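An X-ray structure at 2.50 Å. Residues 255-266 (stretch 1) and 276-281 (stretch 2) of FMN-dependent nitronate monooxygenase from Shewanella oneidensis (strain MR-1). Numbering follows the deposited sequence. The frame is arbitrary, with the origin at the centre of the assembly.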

# COMPACT_ATOMS: atom_id res chain seq x y z
N GLU A 255 12.67 6.01 20.38
CA GLU A 255 11.52 6.19 21.27
C GLU A 255 10.23 6.29 20.47
O GLU A 255 9.18 5.80 20.90
CB GLU A 255 11.70 7.47 22.09
CG GLU A 255 10.59 7.73 23.11
CD GLU A 255 11.12 8.20 24.46
OE1 GLU A 255 12.35 8.29 24.63
OE2 GLU A 255 10.29 8.45 25.36
N ALA A 256 10.32 6.95 19.33
CA ALA A 256 9.18 7.10 18.44
C ALA A 256 8.77 5.74 17.89
O ALA A 256 7.60 5.37 17.97
CB ALA A 256 9.53 8.07 17.31
N LEU A 257 9.74 4.96 17.40
CA LEU A 257 9.46 3.60 16.91
C LEU A 257 8.69 2.72 17.91
O LEU A 257 7.96 1.82 17.51
CB LEU A 257 10.75 2.89 16.52
CG LEU A 257 11.48 3.42 15.30
CD1 LEU A 257 12.95 3.01 15.35
CD2 LEU A 257 10.80 2.95 14.02
N GLN A 258 8.93 2.93 19.20
CA GLN A 258 8.37 2.04 20.24
C GLN A 258 7.02 2.55 20.75
O GLN A 258 6.23 1.78 21.29
CB GLN A 258 9.35 1.90 21.42
CG GLN A 258 10.41 0.84 21.19
CD GLN A 258 11.67 1.07 21.99
OE1 GLN A 258 12.22 2.17 22.01
NE2 GLN A 258 12.16 0.03 22.64
N SER A 259 6.76 3.83 20.56
CA SER A 259 5.47 4.42 20.88
C SER A 259 4.36 3.96 19.93
O SER A 259 4.63 3.40 18.87
CB SER A 259 5.57 5.94 20.82
OG SER A 259 5.70 6.36 19.48
N ASP A 260 3.13 4.29 20.27
CA ASP A 260 2.00 3.96 19.42
C ASP A 260 1.77 4.99 18.30
O ASP A 260 1.04 4.72 17.34
CB ASP A 260 0.73 3.70 20.25
CG ASP A 260 0.29 4.91 21.06
OD1 ASP A 260 0.41 6.04 20.56
OD2 ASP A 260 -0.22 4.71 22.19
N ALA A 261 2.47 6.12 18.37
CA ALA A 261 2.63 6.99 17.19
C ALA A 261 3.30 6.27 15.99
O ALA A 261 3.01 6.55 14.83
CB ALA A 261 3.42 8.23 17.57
N ALA A 262 4.20 5.33 16.28
CA ALA A 262 4.92 4.63 15.23
C ALA A 262 3.98 4.01 14.20
O ALA A 262 4.36 3.88 13.04
CB ALA A 262 5.81 3.56 15.84
N GLN A 263 2.78 3.63 14.62
CA GLN A 263 1.78 3.03 13.73
C GLN A 263 1.26 3.94 12.63
O GLN A 263 0.84 3.44 11.59
CB GLN A 263 0.59 2.49 14.52
CG GLN A 263 0.91 1.22 15.33
CD GLN A 263 -0.14 0.93 16.40
OE1 GLN A 263 0.05 1.27 17.57
NE2 GLN A 263 -1.26 0.32 15.99
N HIS A 264 1.26 5.26 12.86
CA HIS A 264 0.79 6.21 11.85
C HIS A 264 1.96 6.86 11.09
O HIS A 264 2.67 7.70 11.66
CB HIS A 264 -0.09 7.30 12.47
CG HIS A 264 -0.68 8.25 11.47
ND1 HIS A 264 -1.21 9.47 11.83
CD2 HIS A 264 -0.87 8.13 10.13
CE1 HIS A 264 -1.65 10.09 10.74
NE2 HIS A 264 -1.47 9.30 9.71
N THR A 265 2.15 6.48 9.83
CA THR A 265 3.21 7.03 9.01
C THR A 265 2.61 7.68 7.80
O THR A 265 1.42 7.52 7.55
CB THR A 265 4.21 5.96 8.53
OG1 THR A 265 3.54 5.00 7.71
CG2 THR A 265 4.85 5.27 9.70
N ALA A 266 3.40 8.47 7.08
CA ALA A 266 2.95 9.05 5.83
C ALA A 266 4.10 9.50 4.96
O ALA A 266 5.20 9.78 5.43
CB ALA A 266 1.98 10.20 6.08
N ALA A 276 9.22 10.70 1.21
CA ALA A 276 9.78 9.66 2.07
C ALA A 276 8.79 9.33 3.19
O ALA A 276 8.07 10.22 3.67
CB ALA A 276 11.10 10.13 2.65
N ARG A 277 8.78 8.07 3.63
CA ARG A 277 7.82 7.62 4.65
C ARG A 277 8.45 7.71 6.04
O ARG A 277 9.50 7.10 6.31
CB ARG A 277 7.33 6.19 4.39
CG ARG A 277 6.29 5.70 5.41
CD ARG A 277 5.79 4.27 5.12
NE ARG A 277 4.99 4.22 3.89
CZ ARG A 277 3.75 4.70 3.76
NH1 ARG A 277 3.09 5.19 4.80
NH2 ARG A 277 3.17 4.69 2.58
N GLY A 278 7.77 8.42 6.93
CA GLY A 278 8.22 8.53 8.31
C GLY A 278 7.07 8.65 9.29
O GLY A 278 6.00 9.05 8.91
N ILE A 279 7.31 8.30 10.55
CA ILE A 279 6.33 8.49 11.59
C ILE A 279 5.81 9.93 11.57
O ILE A 279 6.59 10.86 11.32
CB ILE A 279 6.91 8.16 12.97
CG1 ILE A 279 7.27 6.67 13.05
CG2 ILE A 279 5.89 8.48 14.06
CD1 ILE A 279 8.28 6.35 14.11
N VAL A 280 4.49 10.10 11.71
CA VAL A 280 3.85 11.41 11.50
C VAL A 280 4.14 12.28 12.71
O VAL A 280 3.93 11.84 13.84
CB VAL A 280 2.32 11.30 11.29
CG1 VAL A 280 1.62 12.64 11.49
CG2 VAL A 280 2.01 10.74 9.90
N ASN A 281 4.66 13.48 12.46
CA ASN A 281 4.96 14.44 13.52
C ASN A 281 4.31 15.81 13.28
O ASN A 281 3.54 15.99 12.33
CB ASN A 281 6.48 14.55 13.76
CG ASN A 281 7.28 14.88 12.50
OD1 ASN A 281 6.83 15.57 11.62
ND2 ASN A 281 8.52 14.44 12.47

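The start of one strand, Thr265-Ala266, and the strand Ala276-Ile279 run antiparallel, and the helical segment and turn that precede the first strand close over the end of the second. Together the stretches bury 518 Å², most heavily at Ile279, then Val280 and Ala266. The backbone sets the register. Ala266 and Gly278 form a hydrogen-bonded pair: Ala266 N donates to Gly278 O (3.2 Å) and Gly278 N to Ala266 O (3.3 Å), both nearly straight. One step along, Thr265 faces Ile279 as a non-hydrogen-bonded pair, with CA atoms of the two residues 4.3 Å apart and side chains diverging. Val280 N then donates to His264 O (3.0 Å), carrying the ladder just past the strands. Two CA-H...O contacts accompany them: Thr265 CA lies 3.4 Å from Gly278 O, and Arg277 CA lies 3.5 Å from Ala266 O.

Ile279 is the main apolar anchor. Its CA-to-CB bond points away from stretch 1, but the side chain (chi1 m, chi2 t) reaches back to it. Ile279 CD1 meets Ala256 CB at 3.8 Å, Ala262 CB at 4.1 Å and Leu257 CD2 at 4.2 Å, so one methyl touches both the helix and the turn after it. Ile279 CG2 packs at 4.3 Å from Ala261 CB, and Ile279 CG1 at 3.8 Å from Ala262 CA. Ala261 O also lies 3.6 Å from Ile279 CG2. The turn is held by its own bonds, among them His264 N to Ala261 O (2.9 Å), while Ser259 OG donates to Ala256 O (2.6 Å).

The CA-to-CB bond of Val280 points toward stretch 1, and its chi1 is t. Val280 CG2 sits over one face of the His264 imidazole, 3.7 Å from the ring centroid and only 6° off the normal, a CH-pi contact in which a methyl rests on the aromatic cloud. The same Val280 CG2 is 3.9 Å from Ala266 CB, so it bridges the histidine ring and the strand. His264 thus meets Val280 twice, through its carbonyl and through its ring.

Arg277 adds a polar tie. Its CA-to-CB bond points sideways, yet the end of its long side chain comes nearer, and Arg277 NH1 donates to Thr265 OG1 (3.0 Å), which lies at the guanidinium edge, near its plane, where the N-H bonds point. Arg277 NE and NH2 are satisfied elsewhere in the structure.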